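Local structure of chromosome partition protein Smc (Pyrococcus yayanosii, 5XEI) at residues G11-N17 with D65-A69; D164-G168 with I437-K441; L232-I236 with K276-L280; L196-K201 with R332-K337. The protein is probably required for chromosome condensation and partitioning as a DNA-binding ABC-type ATPase of the SMC family, here as its head domain with part of the coiled-coil arm. One frame throughout, in Å; residues are numbered along the deposited sequence.

Overall arrangement
The four contacts run from the ATPase head out along the coiled-coil arm, contact 1 and contact 3 lying about 125 Å apart between centres. Contacts 1 and 2 are buried within the head. Contact 1 joins two loops mainly by backbone hydrogen bonds and an aromatic ring packed on the loop, whereas contact 2 packs two helix ends around one isoleucine. Contact 4 is partly buried and contact 3 is at the surface; both use helix 170-246, their centres about 52 Å apart, and neither has a hydrogen bond between its segments. Along the chain, contact 3 is nested inside the loop closed by contact 4, which in turn is nested inside that of contact 2.

Contact 1: G11-N17 with D65-A69; sequences GFKSYGN and DLIFA
Two loops of the SMC head's ABC-type ATPase meet here: G11-N17, between strands 3-10 and 20-23, and D65-A69, between helix 41-49 and strand 80-87. The first makes a type II' turn from F12 to Y15, with K13 at phi/psi 41/-132 and Y15 N bonded to F12 O at 2.9 Å; G11 N to G16 O, 3.2 Å, ties together the loop around the turn. Along the second segment, L66 comes first: its O accepts K13 N at 2.9 Å (168° at the hydrogen), and its CB touches CE1 of F12, whose chi1 is t, at 4.2 Å. I67 follows, the partner of F12 in a single beta bridge (CA-CA 5.1 Å), its CA 3.6 Å from G11 O. F68 N then bonds to G11 O at 3.0 Å and 175°. With chi1 t, the F68 ring lies against the loop: G16 CA is 4.1 Å from its centroid, 6° off the normal, a CH-pi contact over one face, while K13 O is 3.2 Å from F68 CD1 at the edge. Outside, K13 NZ forms a salt bridge with D44 and a hydrogen bond to M58 O, and S14 OG bonds to N41 of the predicted ATP site. Since both cross-segment hydrogen bonds are backbone to backbone, main-chain polarity sets the register, and F68 is the residue most covered by the other segment.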
loop_
_atom_site.group_PDB
_atom_site.type_symbol
_atom_site.label_atom_id
_atom_site.label_comp_id
_atom_site.label_asym_id
_atom_site.label_seq_id
_atom_site.Cartn_x
_atom_site.Cartn_y
_atom_site.Cartn_z
ATOM N N GLY A 11 -38.676 -10.039 16.521
ATOM C CA GLY A 11 -38.947 -10.963 15.441
ATOM C C GLY A 11 -37.837 -11.919 15.097
ATOM O O GLY A 11 -37.802 -12.414 13.971
ATOM N N PHE A 12 -36.949 -12.227 16.038
ATOM C CA PHE A 12 -35.716 -12.964 15.769
ATOM C C PHE A 12 -35.825 -14.374 16.339
ATOM O O PHE A 12 -35.998 -14.549 17.556
ATOM C CB PHE A 12 -34.503 -12.240 16.365
ATOM C CG PHE A 12 -33.184 -12.835 15.970
ATOM C CD1 PHE A 12 -32.598 -12.508 14.746
ATOM C CD2 PHE A 12 -32.522 -13.723 16.814
ATOM C CE1 PHE A 12 -31.382 -13.068 14.380
ATOM C CE2 PHE A 12 -31.291 -14.294 16.453
ATOM C CZ PHE A 12 -30.726 -13.972 15.248
ATOM N N LYS A 13 -35.707 -15.370 15.461
ATOM C CA LYS A 13 -35.731 -16.768 15.858
ATOM C C LYS A 13 -36.782 -17.028 16.933
ATOM O O LYS A 13 -37.911 -16.547 16.815
ATOM C CB LYS A 13 -34.350 -17.185 16.318
ATOM C CG LYS A 13 -33.301 -16.956 15.263
ATOM C CD LYS A 13 -32.074 -17.841 15.481
ATOM C CE LYS A 13 -32.104 -19.102 14.650
ATOM N NZ LYS A 13 -30.831 -19.858 14.805
ATOM N N SER A 14 -36.427 -17.733 18.001
ATOM C CA SER A 14 -37.386 -18.115 19.036
ATOM C C SER A 14 -37.929 -16.939 19.862
ATOM O O SER A 14 -38.669 -17.151 20.834
ATOM C CB SER A 14 -36.734 -19.133 19.968
ATOM O OG SER A 14 -35.568 -18.591 20.572
ATOM N N TYR A 15 -37.638 -15.677 19.611
ATOM C CA TYR A 15 -38.181 -14.596 20.418
ATOM C C TYR A 15 -39.384 -14.018 19.679
ATOM O O TYR A 15 -39.435 -14.034 18.444
ATOM C CB TYR A 15 -37.086 -13.554 20.708
ATOM C CG TYR A 15 -35.943 -14.170 21.497
ATOM C CD1 TYR A 15 -35.074 -15.072 20.898
ATOM C CD2 TYR A 15 -35.754 -13.896 22.846
ATOM C CE1 TYR A 15 -34.041 -15.677 21.604
ATOM C CE2 TYR A 15 -34.709 -14.505 23.570
ATOM C CZ TYR A 15 -33.859 -15.394 22.930
ATOM O OH TYR A 15 -32.830 -16.029 23.596
ATOM N N GLY A 16 -40.386 -13.575 20.426
ATOM C CA GLY A 16 -41.661 -13.281 19.804
ATOM C C GLY A 16 -41.601 -12.008 18.985
ATOM O O GLY A 16 -40.538 -11.443 18.721
ATOM N N ASN A 17 -42.788 -11.543 18.575
ATOM C CA ASN A 17 -42.884 -10.223 17.945
ATOM C C ASN A 17 -42.623 -9.101 18.939
ATOM O O ASN A 17 -42.236 -8.002 18.536
ATOM C CB ASN A 17 -44.256 -10.015 17.312
ATOM C CG ASN A 17 -44.720 -11.213 16.547
ATOM O OD1 ASN A 17 -45.577 -11.965 17.013
ATOM N ND2 ASN A 17 -44.142 -11.418 15.367
ATOM N N ASP A 65 -34.904 -17.711 7.376
ATOM C CA ASP A 65 -35.372 -18.413 8.582
ATOM C C ASP A 65 -34.583 -18.042 9.823
ATOM O O ASP A 65 -34.302 -18.897 10.673
ATOM C CB ASP A 65 -35.342 -19.921 8.384
ATOM C CG ASP A 65 -36.116 -20.366 7.163
ATOM O OD1 ASP A 65 -37.008 -19.621 6.696
ATOM O OD2 ASP A 65 -35.841 -21.481 6.676
ATOM N N LEU A 66 -34.157 -16.789 9.905
ATOM C CA LEU A 66 -33.874 -16.125 11.163
ATOM C C LEU A 66 -35.093 -15.375 11.668
ATOM O O LEU A 66 -35.004 -14.675 12.686
ATOM C CB LEU A 66 -32.710 -15.142 10.998
ATOM C CG LEU A 66 -31.386 -15.718 10.528
ATOM C CD1 LEU A 66 -30.542 -14.640 9.986
ATOM C CD2 LEU A 66 -30.704 -16.326 11.702
ATOM N N ILE A 67 -36.212 -15.469 10.959
ATOM C CA ILE A 67 -37.403 -14.692 11.273
ATOM C C ILE A 67 -38.410 -15.583 11.996
ATOM O O ILE A 67 -38.676 -16.722 11.573
ATOM C CB ILE A 67 -38.004 -14.065 10.008
ATOM C CG1 ILE A 67 -36.895 -13.384 9.204
ATOM C CG2 ILE A 67 -39.046 -13.037 10.389
ATOM C CD1 ILE A 67 -37.294 -12.954 7.833
ATOM N N PHE A 68 -38.922 -15.081 13.121
ATOM C CA PHE A 68 -39.960 -15.751 13.885
ATOM C C PHE A 68 -41.023 -16.323 12.958
ATOM O O PHE A 68 -41.740 -15.580 12.277
ATOM C CB PHE A 68 -40.585 -14.775 14.881
ATOM C CG PHE A 68 -41.523 -15.416 15.849
ATOM C CD1 PHE A 68 -41.076 -16.413 16.702
ATOM C CD2 PHE A 68 -42.853 -15.008 15.922
ATOM C CE1 PHE A 68 -41.930 -17.012 17.624
ATOM C CE2 PHE A 68 -43.718 -15.584 16.834
ATOM C CZ PHE A 68 -43.256 -16.598 17.691
ATOM N N ALA A 69 -41.089 -17.648 12.893
ATOM C CA ALA A 69 -42.063 -18.341 12.070
ATOM C C ALA A 69 -43.430 -18.453 12.744
ATOM O O ALA A 69 -44.333 -19.068 12.178
ATOM C CB ALA A 69 -41.524 -19.726 11.714
#

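Contact 2: D164-G168 with I437-K441; sequences DEISG and IQRFK
Two helix ends of the ABC-type ATPase head pack together: helix 156-167, closed by a Schellman motif, and helix 424-440, which starts within the ABC signature sequence. G168 leaves the first helix with phi/psi 79/28, its N bonded to D164 O at 3.0 Å and, weakly, to E165 O at 3.0 Å. Backbones stay well apart, the nearest CA pair being I166 and K441 at 6.8 Å, so side chains bridge the gap. I166 is the centre, both chi angles m: its CG1 meets CG2 of I437 (chi1 m, chi2 p) at 4.1 Å, and its CG2 meets CD2 of F440 (chi1 t, chi2 81°) at 3.9 Å. I437, F440 and K441 all direct CA-to-CB toward the first helix. Helix 321-383 borders the site, its A371 touching F440 and its T368 touching S167. K441 (chi1 t, chi2 149°, chi3 m, chi4 t) lays its CB 3.9 Å from I166 CG2, then curls so that NZ gives a weak hydrogen bond to I166 O at 3.3 Å.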
loop_
_atom_site.group_PDB
_atom_site.type_symbol
_atom_site.label_atom_id
_atom_site.label_comp_id
_atom_site.label_asym_id
_atom_site.label_seq_id
_atom_site.Cartn_x
_atom_site.Cartn_y
_atom_site.Cartn_z
ATOM N N ASP A 164 -1.094 -11.270 12.887
ATOM C CA ASP A 164 -0.800 -10.022 12.168
ATOM C C ASP A 164 -1.702 -8.892 12.629
ATOM O O ASP A 164 -1.231 -7.811 13.015
ATOM C CB ASP A 164 -0.955 -10.171 10.647
ATOM C CG ASP A 164 -0.060 -11.252 10.050
ATOM O OD1 ASP A 164 1.004 -11.546 10.635
ATOM O OD2 ASP A 164 -0.398 -11.784 8.962
ATOM N N GLU A 165 -3.014 -9.119 12.554
ATOM C CA GLU A 165 -3.981 -8.174 13.097
ATOM C C GLU A 165 -3.606 -7.716 14.509
ATOM O O GLU A 165 -3.464 -6.515 14.770
ATOM C CB GLU A 165 -5.361 -8.819 13.069
ATOM C CG GLU A 165 -5.880 -9.052 11.647
ATOM C CD GLU A 165 -7.339 -9.474 11.608
ATOM O OE1 GLU A 165 -7.705 -10.295 10.735
ATOM O OE2 GLU A 165 -8.107 -8.990 12.467
ATOM N N ILE A 166 -3.411 -8.661 15.431
ATOM C CA ILE A 166 -3.201 -8.287 16.825
ATOM C C ILE A 166 -1.940 -7.437 16.969
ATOM O O ILE A 166 -1.915 -6.439 17.699
ATOM C CB ILE A 166 -3.140 -9.540 17.720
ATOM C CG1 ILE A 166 -4.422 -10.375 17.613
ATOM C CG2 ILE A 166 -2.880 -9.142 19.149
ATOM C CD1 ILE A 166 -5.689 -9.564 17.581
ATOM N N SER A 167 -0.871 -7.835 16.281
ATOM C CA SER A 167 0.386 -7.118 16.405
ATOM C C SER A 167 0.297 -5.723 15.815
ATOM O O SER A 167 1.058 -4.841 16.229
ATOM C CB SER A 167 1.519 -7.906 15.743
ATOM O OG SER A 167 1.223 -8.213 14.399
ATOM N N GLY A 168 -0.627 -5.499 14.886
ATOM C CA GLY A 168 -0.826 -4.172 14.343
ATOM C C GLY A 168 0.182 -3.757 13.298
ATOM O O GLY A 168 0.442 -2.560 13.143
ATOM N N ILE A 437 -4.176 -14.142 23.710
ATOM C CA ILE A 437 -4.393 -12.910 22.970
ATOM C C ILE A 437 -5.087 -11.878 23.847
ATOM O O ILE A 437 -4.735 -10.695 23.840
ATOM C CB ILE A 437 -5.197 -13.191 21.694
ATOM C CG1 ILE A 437 -4.307 -13.811 20.620
ATOM C CG2 ILE A 437 -5.797 -11.898 21.173
ATOM C CD1 ILE A 437 -4.096 -15.288 20.714
ATOM N N GLN A 438 -6.068 -12.307 24.633
ATOM C CA GLN A 438 -6.875 -11.340 25.360
ATOM C C GLN A 438 -6.037 -10.582 26.381
ATOM O O GLN A 438 -6.318 -9.414 26.660
ATOM C CB GLN A 438 -8.071 -12.048 26.006
ATOM C CG GLN A 438 -8.015 -12.209 27.520
ATOM C CD GLN A 438 -8.426 -10.965 28.282
ATOM O OE1 GLN A 438 -9.030 -10.053 27.724
ATOM N NE2 GLN A 438 -8.075 -10.916 29.560
ATOM N N ARG A 439 -4.997 -11.212 26.937
ATOM C CA ARG A 439 -4.139 -10.505 27.888
ATOM C C ARG A 439 -3.184 -9.570 27.183
ATOM O O ARG A 439 -2.864 -8.501 27.712
ATOM C CB ARG A 439 -3.366 -11.480 28.760
ATOM C CG ARG A 439 -4.307 -12.467 29.331
ATOM C CD ARG A 439 -4.036 -12.797 30.800
ATOM N NE ARG A 439 -5.320 -12.961 31.457
ATOM C CZ ARG A 439 -5.466 -13.617 32.601
ATOM N NH1 ARG A 439 -4.395 -14.185 33.174
ATOM N NH2 ARG A 439 -6.670 -13.731 33.169
ATOM N N PHE A 440 -2.767 -9.914 25.973
ATOM C CA PHE A 440 -1.987 -8.957 25.214
ATOM C C PHE A 440 -2.865 -7.808 24.757
ATOM O O PHE A 440 -2.639 -6.647 25.118
ATOM C CB PHE A 440 -1.321 -9.654 24.038
ATOM C CG PHE A 440 -0.328 -8.815 23.351
ATOM C CD1 PHE A 440 0.953 -8.686 23.865
ATOM C CD2 PHE A 440 -0.658 -8.145 22.190
ATOM C CE1 PHE A 440 1.894 -7.898 23.227
ATOM C CE2 PHE A 440 0.278 -7.365 21.539
ATOM C CZ PHE A 440 1.555 -7.238 22.058
ATOM N N LYS A 441 -3.900 -8.118 23.983
ATOM C CA LYS A 441 -4.741 -7.087 23.380
ATOM C C LYS A 441 -6.204 -7.473 23.578
ATOM O O LYS A 441 -6.803 -8.152 22.736
ATOM C CB LYS A 441 -4.408 -6.895 21.899
ATOM C CG LYS A 441 -4.767 -5.510 21.371
ATOM C CD LYS A 441 -3.828 -5.021 20.231
ATOM C CE LYS A 441 -2.563 -4.309 20.763
ATOM N NZ LYS A 441 -1.579 -3.860 19.699
#

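Contact 3: L232-I236 with K276-L280; sequences LLGEI and KRREL
This is an apolar helix-to-helix contact on the surface of the coiled-coil arm, far from the ATPase head, joining helix 170-246 to helix 261-278. The helices, from the N- and C-terminal parts of the natural protein that this construct joins, pack side by side in the arm's outer part. L232-I236 is helical throughout and K276-R278 is helical, with L280 N bonded to R277 O at 3.1 Å. The closest CA pair is I236 with R277 at 7.0 Å, and no hydrogen bond crosses. L280 (chi1 m, chi2 p) is the common partner of three residues: its CG lies 3.6 Å from CD2 of L232 (chi1 t, chi2 p), its CD2 3.4 Å from CD2 of L233, and its CD1 3.9 Å from CD1 of I236 (chi1 m, chi2 t). I288 of helix 285-289 also touches L233 and L280, extending this apolar patch. Beside it long side chains lay their aliphatic parts against the other helix: R277 CG is 4.1 Å from I236 CG2, and K276 CD is 3.5 Å from L232 CD1. The lysine's charge is engaged within its own segment, where K276 NZ forms a salt bridge with E279 OE2 at 2.9 Å.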
loop_
_atom_site.group_PDB
_atom_site.type_symbol
_atom_site.label_atom_id
_atom_site.label_comp_id
_atom_site.label_asym_id
_atom_site.label_seq_id
_atom_site.Cartn_x
_atom_site.Cartn_y
_atom_site.Cartn_z
ATOM N N LEU A 232 45.269 40.524 -55.089
ATOM C CA LEU A 232 44.800 41.788 -55.621
ATOM C C LEU A 232 45.813 42.914 -55.409
ATOM O O LEU A 232 46.013 43.737 -56.310
ATOM C CB LEU A 232 43.448 42.104 -55.008
ATOM C CG LEU A 232 42.929 43.502 -55.215
ATOM C CD1 LEU A 232 42.930 43.795 -56.679
ATOM C CD2 LEU A 232 41.530 43.409 -54.782
ATOM N N LEU A 233 46.476 42.969 -54.250
ATOM C CA LEU A 233 47.542 43.951 -54.070
ATOM C C LEU A 233 48.625 43.781 -55.131
ATOM O O LEU A 233 49.065 44.757 -55.750
ATOM C CB LEU A 233 48.125 43.834 -52.664
ATOM C CG LEU A 233 47.189 44.340 -51.572
ATOM C CD1 LEU A 233 47.703 44.038 -50.172
ATOM C CD2 LEU A 233 46.999 45.818 -51.753
ATOM N N GLY A 234 49.047 42.539 -55.372
ATOM C CA GLY A 234 49.924 42.280 -56.501
ATOM C C GLY A 234 49.292 42.640 -57.832
ATOM O O GLY A 234 49.957 43.199 -58.707
ATOM N N GLU A 235 47.992 42.354 -57.993
ATOM C CA GLU A 235 47.296 42.571 -59.265
ATOM C C GLU A 235 47.341 44.022 -59.753
ATOM O O GLU A 235 46.928 44.272 -60.894
ATOM C CB GLU A 235 45.821 42.132 -59.177
ATOM C CG GLU A 235 45.454 40.815 -59.894
ATOM C CD GLU A 235 43.932 40.532 -59.911
ATOM O OE1 GLU A 235 43.161 41.332 -59.336
ATOM O OE2 GLU A 235 43.498 39.509 -60.497
ATOM N N ILE A 236 47.805 44.974 -58.947
ATOM C CA ILE A 236 47.925 46.365 -59.386
ATOM C C ILE A 236 49.378 46.790 -59.516
ATOM O O ILE A 236 49.708 47.583 -60.389
ATOM C CB ILE A 236 47.168 47.331 -58.448
ATOM C CG1 ILE A 236 45.832 46.780 -57.958
ATOM C CG2 ILE A 236 46.984 48.701 -59.100
ATOM C CD1 ILE A 236 45.386 47.570 -56.750
ATOM N N LYS A 276 40.206 47.963 -59.777
ATOM C CA LYS A 276 40.908 47.017 -58.915
ATOM C C LYS A 276 41.859 47.707 -57.923
ATOM O O LYS A 276 42.611 47.005 -57.247
ATOM C CB LYS A 276 41.655 45.971 -59.764
ATOM C CG LYS A 276 40.781 44.764 -60.233
ATOM C CD LYS A 276 40.471 43.716 -59.150
ATOM C CE LYS A 276 39.117 43.020 -59.323
ATOM N NZ LYS A 276 38.170 43.306 -58.198
ATOM N N ARG A 277 41.859 49.044 -57.817
ATOM C CA ARG A 277 42.459 49.753 -56.684
ATOM C C ARG A 277 41.386 50.171 -55.699
ATOM O O ARG A 277 41.482 49.925 -54.491
ATOM C CB ARG A 277 43.177 51.051 -57.095
ATOM C CG ARG A 277 43.766 51.201 -58.454
ATOM C CD ARG A 277 44.429 52.586 -58.627
ATOM N NE ARG A 277 43.439 53.568 -58.808
ATOM C CZ ARG A 277 43.261 54.230 -59.876
ATOM N NH1 ARG A 277 44.033 54.053 -60.864
ATOM N NH2 ARG A 277 42.325 55.093 -59.953
ATOM N N ARG A 278 40.382 50.864 -56.227
ATOM C CA ARG A 278 39.236 51.279 -55.441
ATOM C C ARG A 278 38.506 50.087 -54.834
ATOM O O ARG A 278 37.816 50.229 -53.817
ATOM C CB ARG A 278 38.325 52.108 -56.334
ATOM C CG ARG A 278 36.939 52.292 -55.855
ATOM C CD ARG A 278 35.996 51.995 -56.982
ATOM N NE ARG A 278 34.653 52.289 -56.541
ATOM C CZ ARG A 278 33.683 51.393 -56.432
ATOM N NH1 ARG A 278 33.879 50.116 -56.734
ATOM N NH2 ARG A 278 32.513 51.788 -55.989
ATOM N N GLU A 279 38.675 48.901 -55.419
ATOM C CA GLU A 279 38.073 47.690 -54.875
ATOM C C GLU A 279 38.506 47.439 -53.435
ATOM O O GLU A 279 37.707 46.968 -52.612
ATOM C CB GLU A 279 38.461 46.516 -55.763
ATOM C CG GLU A 279 37.479 45.379 -55.845
ATOM C CD GLU A 279 37.981 44.188 -55.078
ATOM O OE1 GLU A 279 38.868 44.412 -54.237
ATOM O OE2 GLU A 279 37.539 43.048 -55.339
ATOM N N LEU A 280 39.762 47.751 -53.114
ATOM C CA LEU A 280 40.308 47.498 -51.785
ATOM C C LEU A 280 40.030 48.615 -50.806
ATOM O O LEU A 280 40.228 48.422 -49.600
ATOM C CB LEU A 280 41.817 47.293 -51.822
ATOM C CG LEU A 280 42.340 46.303 -52.843
ATOM C CD1 LEU A 280 42.525 46.980 -54.184
ATOM C CD2 LEU A 280 43.618 45.760 -52.309
#

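Contact 4: L196-K201 with R332-K337; sequences LIKEVK and RYLELK
Side chains interdigitate here between two antiparallel helices of the SMC coiled-coil arm. The axes of the two short segments approach to 9.8 Å, with 157° between their N-to-C directions (signed crossing angle -157°). Both are helical throughout, and the register pairs I197 with L336 and V200 with Y333, each at a CA-CA distance of 6.3 Å. The matching three-residue steps bring one face of each helix against the other. L336 (chi1 m, chi2 t) fills the hollow bounded by L196, I197 and V200: its CD1 is 3.7 Å from L196 CB and 4.1 Å from V200 CG2, and its CB is 3.5 Å from I197 CG1. Y333, chi1 t, occupies the next hollow, bounded by I197, V200 and K201. Its CD1 meets V200 CG1 at 3.7 Å with the methyl near the ring plane, while its CE1 lies 4.0 Å from I197 CG2 and 3.3 Å from K201 CB. I197 reaches past L336 to bring CD1 within 3.9 Å of K337 N. At the margin the extended R332 flattens its guanidinium over V200, NH1 to CG2 at 3.4 Å. No hydrogen bond joins the segments; K201 NZ instead makes a salt bridge with D205. I197 and V200 also touch R340 and V329, on either side of 332-337, so the contact extends along helix 321-383 in its pairing with helix 170-246.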
loop_
_atom_site.group_PDB
_atom_site.type_symbol
_atom_site.label_atom_id
_atom_site.label_comp_id
_atom_site.label_asym_id
_atom_site.label_seq_id
_atom_site.Cartn_x
_atom_site.Cartn_y
_atom_site.Cartn_z
ATOM N N LEU A 196 16.706 8.908 -22.842
ATOM C CA LEU A 196 17.069 10.231 -23.329
ATOM C C LEU A 196 18.566 10.352 -23.530
ATOM O O LEU A 196 19.022 10.961 -24.505
ATOM C CB LEU A 196 16.585 11.294 -22.360
ATOM C CG LEU A 196 15.063 11.250 -22.218
ATOM C CD1 LEU A 196 14.594 12.363 -21.329
ATOM C CD2 LEU A 196 14.366 11.340 -23.554
ATOM N N ILE A 197 19.343 9.787 -22.609
ATOM C CA ILE A 197 20.793 9.830 -22.734
ATOM C C ILE A 197 21.238 9.095 -23.979
ATOM O O ILE A 197 22.178 9.515 -24.662
ATOM C CB ILE A 197 21.441 9.239 -21.479
ATOM C CG1 ILE A 197 21.104 10.106 -20.275
ATOM C CG2 ILE A 197 22.935 9.034 -21.689
ATOM C CD1 ILE A 197 21.965 9.824 -19.054
ATOM N N LYS A 198 20.579 7.985 -24.300
ATOM C CA LYS A 198 21.040 7.206 -25.436
ATOM C C LYS A 198 20.850 7.988 -26.740
ATOM O O LYS A 198 21.777 8.068 -27.553
ATOM C CB LYS A 198 20.343 5.841 -25.456
ATOM C CG LYS A 198 20.770 4.963 -26.632
ATOM C CD LYS A 198 20.526 3.469 -26.384
ATOM C CE LYS A 198 21.285 2.619 -27.412
ATOM N NZ LYS A 198 21.544 1.228 -26.903
ATOM N N GLU A 199 19.685 8.622 -26.933
ATOM C CA GLU A 199 19.468 9.389 -28.159
ATOM C C GLU A 199 20.326 10.645 -28.178
ATOM O O GLU A 199 20.972 10.956 -29.188
ATOM C CB GLU A 199 17.995 9.777 -28.341
ATOM C CG GLU A 199 17.841 10.759 -29.539
ATOM C CD GLU A 199 16.394 11.054 -29.983
ATOM O OE1 GLU A 199 16.172 12.118 -30.617
ATOM O OE2 GLU A 199 15.486 10.229 -29.734
ATOM N N VAL A 200 20.312 11.400 -27.080
ATOM C CA VAL A 200 21.075 12.635 -27.021
ATOM C C VAL A 200 22.539 12.363 -27.324
ATOM O O VAL A 200 23.162 13.049 -28.141
ATOM C CB VAL A 200 20.881 13.302 -25.654
ATOM C CG1 VAL A 200 22.026 14.233 -25.368
ATOM C CG2 VAL A 200 19.541 14.043 -25.636
ATOM N N LYS A 201 23.095 11.323 -26.702
ATOM C CA LYS A 201 24.483 10.956 -26.956
ATOM C C LYS A 201 24.705 10.662 -28.436
ATOM O O LYS A 201 25.787 10.925 -28.979
ATOM C CB LYS A 201 24.847 9.759 -26.075
ATOM C CG LYS A 201 26.173 9.097 -26.333
ATOM C CD LYS A 201 27.321 10.075 -26.304
ATOM C CE LYS A 201 28.625 9.320 -26.424
ATOM N NZ LYS A 201 29.267 9.663 -27.706
ATOM N N ARG A 332 22.680 19.581 -22.450
ATOM C CA ARG A 332 21.623 18.614 -22.176
ATOM C C ARG A 332 22.216 17.251 -21.831
ATOM O O ARG A 332 21.748 16.568 -20.911
ATOM C CB ARG A 332 20.681 18.512 -23.374
ATOM C CG ARG A 332 19.396 17.795 -23.051
ATOM C CD ARG A 332 18.528 17.567 -24.266
ATOM N NE ARG A 332 17.451 16.633 -23.931
ATOM C CZ ARG A 332 16.723 15.965 -24.828
ATOM N NH1 ARG A 332 16.936 16.121 -26.133
ATOM N NH2 ARG A 332 15.774 15.139 -24.419
ATOM N N TYR A 333 23.278 16.860 -22.530
ATOM C CA TYR A 333 23.932 15.596 -22.235
ATOM C C TYR A 333 24.447 15.578 -20.807
ATOM O O TYR A 333 24.059 14.722 -20.007
ATOM C CB TYR A 333 25.067 15.364 -23.215
ATOM C CG TYR A 333 25.669 13.998 -23.127
ATOM C CD1 TYR A 333 24.918 12.869 -23.431
ATOM C CD2 TYR A 333 26.998 13.829 -22.771
ATOM C CE1 TYR A 333 25.470 11.602 -23.358
ATOM C CE2 TYR A 333 27.560 12.574 -22.705
ATOM C CZ TYR A 333 26.793 11.466 -23.000
ATOM O OH TYR A 333 27.360 10.219 -22.924
ATOM N N LEU A 334 25.308 16.541 -20.461
ATOM C CA LEU A 334 25.880 16.565 -19.119
ATOM C C LEU A 334 24.810 16.699 -18.047
ATOM O O LEU A 334 25.043 16.304 -16.893
ATOM C CB LEU A 334 26.902 17.693 -18.978
ATOM C CG LEU A 334 28.320 17.281 -19.373
ATOM C CD1 LEU A 334 29.302 18.397 -19.155
ATOM C CD2 LEU A 334 28.773 16.026 -18.633
ATOM N N GLU A 335 23.633 17.207 -18.394
ATOM C CA GLU A 335 22.666 17.320 -17.326
ATOM C C GLU A 335 21.873 16.052 -17.134
ATOM O O GLU A 335 21.522 15.713 -16.002
ATOM C CB GLU A 335 21.737 18.482 -17.578
ATOM C CG GLU A 335 22.260 19.692 -16.913
ATOM C CD GLU A 335 21.293 20.827 -16.993
ATOM O OE1 GLU A 335 20.087 20.609 -16.699
ATOM O OE2 GLU A 335 21.754 21.929 -17.376
ATOM N N LEU A 336 21.578 15.342 -18.220
ATOM C CA LEU A 336 20.989 14.019 -18.072
ATOM C C LEU A 336 21.906 13.087 -17.272
ATOM O O LEU A 336 21.430 12.331 -16.421
ATOM C CB LEU A 336 20.675 13.443 -19.447
ATOM C CG LEU A 336 19.579 14.099 -20.269
ATOM C CD1 LEU A 336 19.516 13.424 -21.632
ATOM C CD2 LEU A 336 18.234 13.975 -19.560
ATOM N N LYS A 337 23.224 13.130 -17.523
ATOM C CA LYS A 337 24.150 12.359 -16.706
ATOM C C LYS A 337 24.121 12.830 -15.262
ATOM O O LYS A 337 24.426 12.056 -14.345
ATOM C CB LYS A 337 25.581 12.466 -17.238
ATOM C CG LYS A 337 25.714 12.259 -18.720
ATOM C CD LYS A 337 26.262 10.890 -19.084
ATOM C CE LYS A 337 27.785 10.853 -19.104
ATOM N NZ LYS A 337 28.242 9.597 -19.801
#